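Long-range contacts in kynurenine formamidase (Bacillus anthracis, PDB 4CO9), which catalyses the zinc-dependent hydrolysis of N-formyl-L-kynurenine to L-kynurenine and formate, the second step in the kynurenine pathway of tryptophan degradation: residues C[135-140]-C[169-174]; C[106-111]-C[141-146]; C[121-126]-C[148-153]; C[84-89]-C[112-117]. One frame throughout, in Å; residues are numbered along the deposited sequence.

Interaction 1: residues C[135-140]-C[169-174]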
loop_
_atom_site.group_PDB
_atom_site.type_symbol
_atom_site.label_atom_id
_atom_site.label_comp_id
_atom_site.label_asym_id
_atom_site.label_seq_id
_atom_site.Cartn_x
_atom_site.Cartn_y
_atom_site.Cartn_z
ATOM N N PRO C 135 25.108 -6.787 11.167
ATOM C CA PRO C 135 25.652 -6.080 12.342
ATOM C C PRO C 135 26.179 -4.688 12.000
ATOM O O PRO C 135 26.003 -3.754 12.778
ATOM C CB PRO C 135 26.811 -6.976 12.811
ATOM C CG PRO C 135 26.659 -8.269 12.082
ATOM C CD PRO C 135 25.885 -7.991 10.830
ATOM N N PHE C 136 26.831 -4.560 10.850
ATOM C CA PHE C 136 27.356 -3.278 10.377
ATOM C C PHE C 136 26.266 -2.214 10.275
ATOM O O PHE C 136 26.396 -1.130 10.830
ATOM C CB PHE C 136 28.013 -3.457 9.006
ATOM C CG PHE C 136 28.554 -2.187 8.424
ATOM C CD1 PHE C 136 29.693 -1.607 8.955
ATOM C CD2 PHE C 136 27.926 -1.565 7.343
ATOM C CE1 PHE C 136 30.208 -0.433 8.423
ATOM C CE2 PHE C 136 28.437 -0.391 6.808
ATOM C CZ PHE C 136 29.584 0.170 7.348
ATOM N N LEU C 137 25.199 -2.529 9.550
ATOM C CA LEU C 137 24.095 -1.587 9.361
ATOM C C LEU C 137 23.349 -1.301 10.659
ATOM O O LEU C 137 23.001 -0.157 10.948
ATOM C CB LEU C 137 23.108 -2.124 8.315
ATOM C CG LEU C 137 23.645 -2.227 6.889
ATOM C CD1 LEU C 137 22.590 -2.838 5.983
ATOM C CD2 LEU C 137 24.090 -0.878 6.358
ATOM N N SER C 138 23.101 -2.343 11.425
ATOM C CA SER C 138 22.388 -2.224 12.686
ATOM C C SER C 138 23.112 -1.328 13.674
ATOM O O SER C 138 22.493 -0.506 14.358
ATOM C CB SER C 138 22.195 -3.611 13.298
ATOM O OG SER C 138 21.553 -3.546 14.559
ATOM N N GLU C 139 24.427 -1.472 13.728
ATOM C CA GLU C 139 25.253 -0.610 14.570
ATOM C C GLU C 139 25.063 0.875 14.210
ATOM O O GLU C 139 25.117 1.740 15.078
ATOM C CB GLU C 139 26.736 -0.941 14.365
ATOM C CG GLU C 139 27.681 -0.469 15.478
ATOM C CD GLU C 139 28.118 0.970 15.268
ATOM O OE1 GLU C 139 28.282 1.372 14.096
ATOM O OE2 GLU C 139 28.298 1.697 16.268
ATOM N N LYS C 140 24.857 1.166 12.929
ATOM C CA LYS C 140 24.630 2.549 12.483
ATOM C C LYS C 140 23.238 3.066 12.774
ATOM O O LYS C 140 23.002 4.262 12.645
ATOM C CB LYS C 140 24.910 2.687 10.988
ATOM C CG LYS C 140 26.321 2.301 10.634
ATOM C CD LYS C 140 26.842 3.074 9.450
ATOM C CE LYS C 140 28.271 2.665 9.158
ATOM N NZ LYS C 140 29.193 3.022 10.270
ATOM N N HIS C 169 18.866 -8.538 13.427
ATOM C CA HIS C 169 19.390 -7.231 13.817
ATOM C C HIS C 169 18.377 -6.105 13.636
ATOM O O HIS C 169 18.753 -4.946 13.536
ATOM C CB HIS C 169 20.656 -6.928 13.030
ATOM C CG HIS C 169 21.816 -7.783 13.423
ATOM N ND1 HIS C 169 22.035 -9.030 12.881
ATOM C CD2 HIS C 169 22.816 -7.575 14.314
ATOM C CE1 HIS C 169 23.124 -9.553 13.415
ATOM N NE2 HIS C 169 23.616 -8.691 14.289
ATOM N N SER C 170 17.101 -6.471 13.594
ATOM C CA SER C 170 15.994 -5.534 13.509
ATOM C C SER C 170 15.975 -4.719 12.216
ATOM O O SER C 170 15.425 -3.630 12.196
ATOM C CB SER C 170 15.975 -4.615 14.741
ATOM O OG SER C 170 15.634 -5.365 15.885
ATOM N N ILE C 171 16.555 -5.269 11.150
ATOM C CA ILE C 171 16.567 -4.613 9.854
ATOM C C ILE C 171 15.508 -5.248 8.960
ATOM O O ILE C 171 15.558 -6.432 8.662
ATOM C CB ILE C 171 17.913 -4.730 9.142
ATOM C CG1 ILE C 171 19.019 -4.168 10.030
ATOM C CG2 ILE C 171 17.863 -4.006 7.802
ATOM C CD1 ILE C 171 20.412 -4.424 9.504
ATOM N N HIS C 172 14.567 -4.418 8.534
ATOM C CA HIS C 172 13.454 -4.837 7.712
ATOM C C HIS C 172 13.858 -4.831 6.247
ATOM O O HIS C 172 14.864 -4.248 5.892
ATOM C CB HIS C 172 12.286 -3.922 7.984
ATOM C CG HIS C 172 11.790 -4.014 9.392
ATOM N ND1 HIS C 172 10.503 -4.386 9.699
ATOM C CD2 HIS C 172 12.415 -3.816 10.573
ATOM C CE1 HIS C 172 10.347 -4.386 11.012
ATOM N NE2 HIS C 172 11.494 -4.052 11.564
ATOM N N ILE C 173 13.067 -5.500 5.415
ATOM C CA ILE C 173 13.459 -5.822 4.043
ATOM C C ILE C 173 12.423 -5.372 3.031
ATOM O O ILE C 173 11.243 -5.713 3.143
ATOM C CB ILE C 173 13.676 -7.344 3.880
ATOM C CG1 ILE C 173 14.833 -7.802 4.772
ATOM C CG2 ILE C 173 13.963 -7.702 2.417
ATOM C CD1 ILE C 173 14.958 -9.305 4.901
ATOM N N LEU C 174 12.902 -4.639 2.024
ATOM C CA LEU C 174 12.106 -4.150 0.918
ATOM C C LEU C 174 12.777 -4.600 -0.368
ATOM O O LEU C 174 13.967 -4.369 -0.555
ATOM C CB LEU C 174 12.035 -2.623 1.011
ATOM C CG LEU C 174 11.523 -1.815 -0.172
ATOM C CD1 LEU C 174 10.092 -2.208 -0.523
ATOM C CD2 LEU C 174 11.622 -0.336 0.146
#
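A Schellman motif closing helix 161-168 sets His-169 and Ile-171 against Pro-135, Leu-137 and Ser-138 of helix 133-140, just before the chain enters strand 172-175 of the central mixed sheet. Ser-170, with its positive phi, is the C-prime residue: its N bonds back to Phe-167 O, and Ile-171 N to Leu-166 O. One face of the His-169 imidazole covers Pro-135, whose N stands 3.9 Å above the ring plane, over its centre. The proline ring crosses obliquely, its CG 3.8 Å from His-169 NE2. On the same face Pro-135 CA stands 3.8 Å from His-169 CD2. His-169 ND1 is bonded to Gln-165 O in the last turn of helix 161-168, which helps hold the rotation of the ring. Next along the helix, Ser-138 CB packs 3.7 Å from His-169 CB. Its OG, anti to the backbone N (chi1 177°), reaches His-169 O at 3.3 Å, a weak hydrogen bond. Deeper in, the buried side chain of Ile-171, about 12 Å from a bound zinc ion, points at helix 133-140. Its terminal CD1 does the touching, 3.7 Å from Leu-137 CB and 3.9 Å from the backbone N of Ser-138.

Interaction 2: residues C[106-111]-C[141-146]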
loop_
_atom_site.group_PDB
_atom_site.type_symbol
_atom_site.label_atom_id
_atom_site.label_comp_id
_atom_site.label_asym_id
_atom_site.label_seq_id
_atom_site.Cartn_x
_atom_site.Cartn_y
_atom_site.Cartn_z
ATOM N N VAL C 106 21.848 7.592 9.193
ATOM C CA VAL C 106 20.918 7.000 8.242
ATOM C C VAL C 106 20.035 5.955 8.939
ATOM O O VAL C 106 20.516 5.107 9.707
ATOM C CB VAL C 106 21.673 6.368 7.048
ATOM C CG1 VAL C 106 20.719 5.623 6.128
ATOM C CG2 VAL C 106 22.413 7.454 6.281
ATOM N N GLU C 107 18.732 6.022 8.669
ATOM C CA GLU C 107 17.746 5.090 9.249
ATOM C C GLU C 107 17.244 4.050 8.225
ATOM O O GLU C 107 16.789 2.968 8.599
ATOM C CB GLU C 107 16.547 5.880 9.800
ATOM C CG GLU C 107 16.797 6.926 10.902
ATOM C CD GLU C 107 15.664 7.944 10.994
ATOM O OE1 GLU C 107 14.481 7.581 10.778
ATOM O OE2 GLU C 107 15.956 9.124 11.269
ATOM N N ARG C 108 17.284 4.392 6.941
ATOM C CA ARG C 108 16.770 3.530 5.871
ATOM C C ARG C 108 17.716 3.652 4.697
ATOM O O ARG C 108 18.131 4.752 4.373
ATOM C CB ARG C 108 15.369 3.978 5.444
ATOM C CG ARG C 108 14.344 3.948 6.558
ATOM C CD ARG C 108 13.028 4.633 6.246
ATOM N NE ARG C 108 12.278 4.685 7.498
ATOM C CZ ARG C 108 12.501 5.556 8.478
ATOM N NH1 ARG C 108 13.408 6.529 8.351
ATOM N NH2 ARG C 108 11.788 5.467 9.595
ATOM N N LEU C 109 18.054 2.531 4.066
ATOM C CA LEU C 109 19.037 2.533 3.001
ATOM C C LEU C 109 18.547 1.738 1.809
ATOM O O LEU C 109 18.159 0.581 1.960
ATOM C CB LEU C 109 20.350 1.940 3.525
ATOM C CG LEU C 109 21.527 1.883 2.564
ATOM C CD1 LEU C 109 21.992 3.295 2.233
ATOM C CD2 LEU C 109 22.675 1.096 3.180
ATOM N N LEU C 110 18.518 2.379 0.640
ATOM C CA LEU C 110 18.173 1.704 -0.617
ATOM C C LEU C 110 19.417 1.520 -1.453
ATOM O O LEU C 110 20.193 2.464 -1.645
ATOM C CB LEU C 110 17.125 2.487 -1.410
ATOM C CG LEU C 110 15.869 2.913 -0.661
ATOM C CD1 LEU C 110 14.890 3.636 -1.566
ATOM C CD2 LEU C 110 15.187 1.728 0.011
ATOM N N LEU C 111 19.592 0.304 -1.962
ATOM C CA LEU C 111 20.752 -0.080 -2.747
ATOM C C LEU C 111 20.381 -0.236 -4.216
ATOM O O LEU C 111 19.564 -1.090 -4.565
ATOM C CB LEU C 111 21.320 -1.400 -2.221
ATOM C CG LEU C 111 21.622 -1.511 -0.734
ATOM C CD1 LEU C 111 22.227 -2.873 -0.410
ATOM C CD2 LEU C 111 22.574 -0.414 -0.299
ATOM N N GLY C 141 22.319 2.176 13.144
ATOM C CA GLY C 141 20.930 2.564 13.408
ATOM C C GLY C 141 19.996 2.343 12.218
ATOM O O GLY C 141 18.870 2.818 12.212
ATOM N N ILE C 142 20.453 1.627 11.202
ATOM C CA ILE C 142 19.641 1.398 10.015
ATOM C C ILE C 142 18.585 0.338 10.318
ATOM O O ILE C 142 18.909 -0.735 10.802
ATOM C CB ILE C 142 20.525 1.026 8.810
ATOM C CG1 ILE C 142 21.283 2.283 8.368
ATOM C CG2 ILE C 142 19.694 0.459 7.666
ATOM C CD1 ILE C 142 22.435 2.042 7.443
ATOM N N ARG C 143 17.327 0.668 10.021
ATOM C CA ARG C 143 16.181 -0.178 10.340
ATOM C C ARG C 143 15.534 -0.825 9.118
ATOM O O ARG C 143 14.704 -1.720 9.264
ATOM C CB ARG C 143 15.119 0.635 11.066
ATOM C CG ARG C 143 15.592 1.348 12.320
ATOM C CD ARG C 143 14.503 2.286 12.809
ATOM N NE ARG C 143 13.481 1.560 13.568
ATOM C CZ ARG C 143 12.255 2.008 13.818
ATOM N NH1 ARG C 143 11.870 3.187 13.359
ATOM N NH2 ARG C 143 11.405 1.269 14.524
ATOM N N LEU C 144 15.889 -0.369 7.930
ATOM C CA LEU C 144 15.317 -0.909 6.706
ATOM C C LEU C 144 16.346 -0.874 5.597
ATOM O O LEU C 144 17.032 0.123 5.397
ATOM C CB LEU C 144 14.081 -0.102 6.299
ATOM C CG LEU C 144 13.472 -0.399 4.925
ATOM C CD1 LEU C 144 12.635 -1.663 4.868
ATOM C CD2 LEU C 144 12.635 0.770 4.446
ATOM N N ILE C 145 16.423 -1.982 4.870
ATOM C CA ILE C 145 17.255 -2.102 3.693
ATOM C C ILE C 145 16.352 -2.443 2.517
ATOM O O ILE C 145 15.460 -3.305 2.621
ATOM C CB ILE C 145 18.384 -3.146 3.896
ATOM C CG1 ILE C 145 19.423 -3.059 2.787
ATOM C CG2 ILE C 145 17.855 -4.573 3.948
ATOM C CD1 ILE C 145 20.418 -1.952 2.985
ATOM N N GLY C 146 16.572 -1.737 1.407
ATOM C CA GLY C 146 15.829 -1.978 0.179
ATOM C C GLY C 146 16.781 -2.283 -0.952
ATOM O O GLY C 146 17.872 -1.706 -1.006
#
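Leu-109, Ile-142 and Gly-146 bury the most surface where strands 108-112 and 144-147 run parallel in the central sheet; the axes of 108-111 and 144-146 pass 4.7 Å apart. Both backbone polar atoms of Leu-109 bond to the neighbouring strand: its N donates to Leu-144 O at 2.9 Å, and its O accepts from Gly-146 N. Its side chain, with CG anti to the backbone N (chi1 -179°), lies beside that of Ile-145 and points the same way, Leu-109 CD2 meeting Ile-145 CD1 at 3.8 Å. That same CD1 also touches Leu-111 CG. On the other face Leu-110 CD2 packs directly on the backbone, 3.8 Å from Gly-146 CA. Gly-146 O then accepts from Leu-111 N at 2.8 Å, continuing the ladder. At the entrance to the strands Ile-142 lays its CG1 3.2 Å from Val-106 O, a tight approach, while its side chain runs alongside that of Val-106. Just beyond, Arg-143 N donates to Glu-107 O at 2.8 Å in a nearly straight bond (174°). Helix 133-140 lies in the connection between the two strands, a beta-alpha-beta crossover, and its Leu-137 covers Leu-109, Ile-142 and Ile-145. Leu-110 and Leu-144, on the opposite face, both touch Leu-174 of strand 172-175. Strand 81-86 flanks 108-112 on one side, and strand 172-175 flanks 144-147 on the other.

Interaction 3: residues C[121-126]-C[148-153]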
loop_
_atom_site.group_PDB
_atom_site.type_symbol
_atom_site.label_atom_id
_atom_site.label_comp_id
_atom_site.label_asym_id
_atom_site.label_seq_id
_atom_site.Cartn_x
_atom_site.Cartn_y
_atom_site.Cartn_z
ATOM N N GLU C 121 10.506 -9.915 -16.370
ATOM C CA GLU C 121 11.326 -11.124 -16.409
ATOM C C GLU C 121 11.884 -11.421 -15.026
ATOM O O GLU C 121 12.235 -10.507 -14.288
ATOM C CB GLU C 121 12.493 -10.950 -17.374
ATOM C CG GLU C 121 12.068 -10.633 -18.803
ATOM C CD GLU C 121 13.260 -10.430 -19.727
ATOM O OE1 GLU C 121 14.374 -10.876 -19.370
ATOM O OE2 GLU C 121 13.078 -9.804 -20.797
ATOM N N PHE C 122 11.981 -12.701 -14.682
ATOM C CA PHE C 122 12.645 -13.071 -13.450
ATOM C C PHE C 122 14.120 -13.319 -13.749
ATOM O O PHE C 122 14.439 -14.062 -14.668
ATOM C CB PHE C 122 11.992 -14.304 -12.830
ATOM C CG PHE C 122 12.316 -14.467 -11.382
ATOM C CD1 PHE C 122 11.705 -13.661 -10.435
ATOM C CD2 PHE C 122 13.272 -15.388 -10.965
ATOM C CE1 PHE C 122 12.023 -13.797 -9.101
ATOM C CE2 PHE C 122 13.589 -15.531 -9.630
ATOM C CZ PHE C 122 12.968 -14.732 -8.698
ATOM N N PRO C 123 15.031 -12.689 -12.979
ATOM C CA PRO C 123 16.463 -12.858 -13.269
ATOM C C PRO C 123 17.001 -14.264 -13.000
ATOM O O PRO C 123 16.436 -15.011 -12.217
ATOM C CB PRO C 123 17.136 -11.860 -12.326
ATOM C CG PRO C 123 16.194 -11.741 -11.174
ATOM C CD PRO C 123 14.811 -11.897 -11.756
ATOM N N ASP C 124 18.101 -14.604 -13.665
ATOM C CA ASP C 124 18.773 -15.879 -13.452
ATOM C C ASP C 124 19.777 -15.786 -12.315
ATOM O O ASP C 124 20.020 -16.767 -11.625
ATOM C CB ASP C 124 19.471 -16.314 -14.742
ATOM C CG ASP C 124 18.485 -16.575 -15.863
ATOM O OD1 ASP C 124 17.504 -17.312 -15.627
ATOM O OD2 ASP C 124 18.691 -16.046 -16.974
ATOM N N ILE C 125 20.386 -14.613 -12.147
ATOM C CA ILE C 125 21.314 -14.358 -11.047
ATOM C C ILE C 125 21.167 -12.905 -10.604
ATOM O O ILE C 125 20.879 -12.036 -11.420
ATOM C CB ILE C 125 22.783 -14.633 -11.474
ATOM C CG1 ILE C 125 23.737 -14.513 -10.283
ATOM C CG2 ILE C 125 23.223 -13.688 -12.581
ATOM C CD1 ILE C 125 25.134 -15.031 -10.571
ATOM N N ILE C 126 21.362 -12.650 -9.315
ATOM C CA ILE C 126 21.381 -11.278 -8.798
ATOM C C ILE C 126 22.540 -11.089 -7.832
ATOM O O ILE C 126 23.091 -12.062 -7.329
ATOM C CB ILE C 126 20.071 -10.931 -8.054
ATOM C CG1 ILE C 126 19.898 -11.841 -6.824
ATOM C CG2 ILE C 126 18.886 -11.028 -9.013
ATOM C CD1 ILE C 126 18.782 -11.426 -5.885
ATOM N N ASP C 148 16.965 -3.231 -5.408
ATOM C CA ASP C 148 16.269 -3.182 -6.698
ATOM C C ASP C 148 16.271 -4.522 -7.426
ATOM O O ASP C 148 16.261 -4.565 -8.657
ATOM C CB ASP C 148 16.843 -2.072 -7.587
ATOM C CG ASP C 148 18.313 -2.267 -7.911
ATOM O OD1 ASP C 148 18.955 -3.164 -7.322
ATOM O OD2 ASP C 148 18.840 -1.490 -8.740
ATOM N N VAL C 149 16.268 -5.609 -6.658
ATOM C CA VAL C 149 16.184 -6.974 -7.168
ATOM C C VAL C 149 15.223 -7.775 -6.264
ATOM O O VAL C 149 14.812 -7.283 -5.217
ATOM C CB VAL C 149 17.570 -7.649 -7.222
ATOM C CG1 VAL C 149 18.370 -7.106 -8.392
ATOM C CG2 VAL C 149 18.324 -7.434 -5.917
ATOM N N PRO C 150 14.827 -8.991 -6.678
ATOM C CA PRO C 150 13.757 -9.698 -5.933
ATOM C C PRO C 150 14.145 -10.263 -4.584
ATOM O O PRO C 150 13.262 -10.657 -3.825
ATOM C CB PRO C 150 13.384 -10.854 -6.861
ATOM C CG PRO C 150 13.827 -10.425 -8.209
ATOM C CD PRO C 150 15.062 -9.608 -7.994
ATOM N N SER C 151 15.436 -10.339 -4.295
ATOM C CA SER C 151 15.879 -10.950 -3.063
ATOM C C SER C 151 17.152 -10.314 -2.511
ATOM O O SER C 151 17.935 -9.718 -3.254
ATOM C CB SER C 151 16.107 -12.439 -3.273
ATOM O OG SER C 151 16.272 -13.094 -2.021
ATOM N N VAL C 152 17.324 -10.443 -1.201
ATOM C CA VAL C 152 18.593 -10.095 -0.538
ATOM C C VAL C 152 19.543 -11.299 -0.454
ATOM O O VAL C 152 20.707 -11.134 -0.097
ATOM C CB VAL C 152 18.378 -9.507 0.873
ATOM C CG1 VAL C 152 17.595 -8.205 0.788
ATOM C CG2 VAL C 152 17.693 -10.506 1.798
ATOM N N ASP C 153 19.047 -12.496 -0.771
ATOM C CA ASP C 153 19.866 -13.712 -0.819
ATOM C C ASP C 153 19.931 -14.243 -2.243
ATOM O O ASP C 153 19.097 -13.871 -3.097
ATOM C CB ASP C 153 19.271 -14.790 0.078
ATOM C CG ASP C 153 19.638 -14.607 1.527
ATOM O OD1 ASP C 153 20.843 -14.654 1.844
ATOM O OD2 ASP C 153 18.725 -14.419 2.351
#
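Ile-126 is the main bump of this loop-to-loop contact, and the hollow that takes it is formed by Val-149, Pro-150, Ser-151 and the backbone of Asp-153. Its CG1 stands between the backbone N and the carbonyl carbon (chi1 63°), and beyond it CD1 enters among the bends of 148-153. There CD1 lies 3.2 Å from Ser-151 O, a tight fit, and 3.7 Å from Asp-153 O. The other branch, CG2, rests on Val-149, 4.0 Å from its CG1, and also reaches toward Pro-150 CD. Pro-150 is the answering bump. It and Pro-123 reach toward each other tip to tip, Pro-150 CG lying 4.0 Å from Pro-123 CD, and its CG also comes within 3.9 Å of Phe-122 CE1. The corner it enters is shaped by Pro-123 CD, which lies 3.6 Å above one face of the Phe-122 ring, offset toward the rim. The curl of 148-153 is stiffened by an ST turn, in which Asp-153 N donates to Ser-151 OG at 3.1 Å. Phe-122 also meets the ring of Trp-22, which binds substrate. Both loops follow parallel strands of the central sheet, 108-112 and 144-147. The second leads on to helix 161-168, where Asp-153 OD2 bonds ND1 of the zinc ligand His-163, while Ser-151 packs on Glu-175, a zinc ligand of strand 172-175.

Interaction 4: residues C[84-89]-C[112-117]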
loop_
_atom_site.group_PDB
_atom_site.type_symbol
_atom_site.label_atom_id
_atom_site.label_comp_id
_atom_site.label_asym_id
_atom_site.label_seq_id
_atom_site.Cartn_x
_atom_site.Cartn_y
_atom_site.Cartn_z
ATOM N N ILE C 84 19.873 6.778 -0.583
ATOM C CA ILE C 84 20.035 5.906 -1.733
ATOM C C ILE C 84 21.479 5.952 -2.240
ATOM O O ILE C 84 22.037 7.037 -2.430
ATOM C CB ILE C 84 19.087 6.323 -2.865
ATOM C CG1 ILE C 84 17.644 6.349 -2.330
ATOM C CG2 ILE C 84 19.236 5.401 -4.062
ATOM C CD1 ILE C 84 16.597 6.633 -3.377
ATOM N N ILE C 85 22.068 4.775 -2.442
ATOM C CA ILE C 85 23.452 4.653 -2.884
ATOM C C ILE C 85 23.566 3.678 -4.023
ATOM O O ILE C 85 22.714 2.799 -4.204
ATOM C CB ILE C 85 24.421 4.215 -1.754
ATOM C CG1 ILE C 85 24.069 2.837 -1.217
ATOM C CG2 ILE C 85 24.438 5.256 -0.636
ATOM C CD1 ILE C 85 25.062 2.289 -0.209
ATOM N N ASP C 86 24.633 3.843 -4.785
ATOM C CA ASP C 86 24.916 2.997 -5.925
ATOM C C ASP C 86 25.899 1.893 -5.549
ATOM O O ASP C 86 27.020 2.163 -5.118
ATOM C CB ASP C 86 25.428 3.791 -7.118
ATOM C CG ASP C 86 25.387 2.988 -8.394
ATOM O OD1 ASP C 86 26.290 2.156 -8.602
ATOM O OD2 ASP C 86 24.422 3.165 -9.174
ATOM N N VAL C 87 25.475 0.649 -5.751
ATOM C CA VAL C 87 26.328 -0.521 -5.548
ATOM C C VAL C 87 26.276 -1.416 -6.790
ATOM O O VAL C 87 26.268 -2.637 -6.691
ATOM C CB VAL C 87 25.944 -1.296 -4.285
ATOM C CG1 VAL C 87 26.334 -0.501 -3.046
ATOM C CG2 VAL C 87 24.453 -1.609 -4.255
ATOM N N SER C 88 26.272 -0.790 -7.959
ATOM C CA SER C 88 26.246 -1.514 -9.220
ATOM C C SER C 88 27.570 -2.218 -9.473
ATOM O O SER C 88 28.588 -1.873 -8.880
ATOM C CB SER C 88 25.949 -0.566 -10.375
ATOM O OG SER C 88 26.889 0.493 -10.390
ATOM N N ASN C 89 27.535 -3.214 -10.350
ATOM C CA ASN C 89 28.731 -3.932 -10.765
ATOM C C ASN C 89 29.468 -4.618 -9.623
ATOM O O ASN C 89 30.697 -4.702 -9.633
ATOM C CB ASN C 89 29.647 -2.969 -11.518
ATOM C CG ASN C 89 29.083 -2.561 -12.856
ATOM O OD1 ASN C 89 28.458 -3.351 -13.551
ATOM N ND2 ASN C 89 29.268 -1.308 -13.205
ATOM N N ARG C 112 20.969 0.606 -5.068
ATOM C CA ARG C 112 20.837 0.470 -6.508
ATOM C C ARG C 112 21.933 -0.452 -7.040
ATOM O O ARG C 112 23.099 -0.062 -7.103
ATOM C CB ARG C 112 20.931 1.833 -7.222
ATOM C CG ARG C 112 20.495 1.767 -8.679
ATOM C CD ARG C 112 20.852 2.992 -9.530
ATOM N NE ARG C 112 20.301 4.241 -9.004
ATOM C CZ ARG C 112 20.942 5.031 -8.150
ATOM N NH1 ARG C 112 22.185 4.740 -7.746
ATOM N NH2 ARG C 112 20.350 6.122 -7.703
ATOM N N THR C 113 21.565 -1.684 -7.374
ATOM C CA THR C 113 22.495 -2.608 -8.025
ATOM C C THR C 113 22.478 -2.409 -9.531
ATOM O O THR C 113 23.458 -2.707 -10.196
ATOM C CB THR C 113 22.167 -4.093 -7.737
ATOM O OG1 THR C 113 20.982 -4.471 -8.443
ATOM C CG2 THR C 113 22.005 -4.356 -6.248
ATOM N N SER C 114 21.358 -1.916 -10.058
ATOM C CA SER C 114 21.129 -1.799 -11.495
ATOM C C SER C 114 21.435 -3.103 -12.219
ATOM O O SER C 114 21.876 -3.087 -13.367
ATOM C CB SER C 114 21.961 -0.657 -12.095
ATOM O OG SER C 114 21.643 0.585 -11.470
ATOM N N SER C 115 21.219 -4.228 -11.543
ATOM C CA SER C 115 21.620 -5.530 -12.078
ATOM C C SER C 115 20.563 -6.122 -13.002
ATOM O O SER C 115 20.894 -6.858 -13.932
ATOM C CB SER C 115 21.956 -6.494 -10.969
ATOM O OG SER C 115 22.266 -7.770 -11.505
ATOM N N HIS C 116 19.294 -5.810 -12.756
ATOM C CA HIS C 116 18.216 -6.438 -13.509
ATOM C C HIS C 116 17.318 -5.371 -14.135
ATOM O O HIS C 116 17.516 -5.004 -15.295
ATOM C CB HIS C 116 17.437 -7.418 -12.622
ATOM C CG HIS C 116 16.391 -8.193 -13.361
ATOM N ND1 HIS C 116 16.691 -9.046 -14.406
ATOM C CD2 HIS C 116 15.048 -8.249 -13.205
ATOM C CE1 HIS C 116 15.575 -9.582 -14.866
ATOM N NE2 HIS C 116 14.564 -9.110 -14.158
ATOM N N GLY C 117 16.357 -4.853 -13.372
ATOM C CA GLY C 117 15.518 -3.755 -13.851
ATOM C C GLY C 117 14.484 -4.099 -14.919
ATOM O O GLY C 117 13.932 -3.199 -15.536
HETATM O O HOH W 1 23.808 2.202 -11.548
HETATM O O HOH W 2 25.147 -3.931 -11.836
#
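Arg-112 and Asp-86 form a salt bridge across a parallel beta bridge, where strands 81-86 and 108-112 reach their ends in the central sheet. Asp-86 OD2, in one of two modelled conformers, takes Arg-112 NH1 at 3.1 Å through its anti lone pair, with carboxylate and guanidinium nearly coplanar (22° apart). The guanidinium has further holds: NH1 pairs with Asp-184, NH2 with Val-182 O and NE with Leu-179 O. The bend at chi3 (-58°) turns NE out of line with the earlier part of the chain. Beneath the salt bridge the backbones grip both ways, Arg-112 N donating to Ile-85 O at 2.9 Å and Val-87 N to Arg-112 O at 2.8 Å. An Asx turn follows the strand, Ser-88 N donating to Asp-86 OD1. One water donates to both Asp-86 OD2 and Ser-114 OG, the latter bonded also to Asp-180; another links Asn-89 N to Thr-113 O. Ser-88 CA approaches that same carbonyl oxygen at 3.2 Å in a CA-H...O contact. Ile-84 crosses Arg-112 at about a right angle, its CG2 3.9 Å from NH2. Outermost, Val-87 CG2 lies 3.5 Å from Arg-112 O and 4.2 Å from Thr-113 CG2.

Interactions 1, 2 and 4 all reach the central mixed sheet, in which strands 81-86, 108-112, 144-147 and 172-175 lie next to one another in that order and run parallel. Interactions 1 and 2 are closest, their centres about 7 Å apart, joined by backbone bonds of His-172 to Arg-143 and Ile-145. Interactions 2 and 4, centres about 15 Å apart, share strand 108-112. Interaction 3 joins the loops beyond strands 108-112 and 144-147; its centre is about 12 Å from that of interaction 4, which it meets through Asp-148 and Thr-113. Along the chain interaction 4 closes before interactions 1 and 3 open, whereas 2 crosses all three. The contacts thus lead from the sheet to loops beside the zinc site.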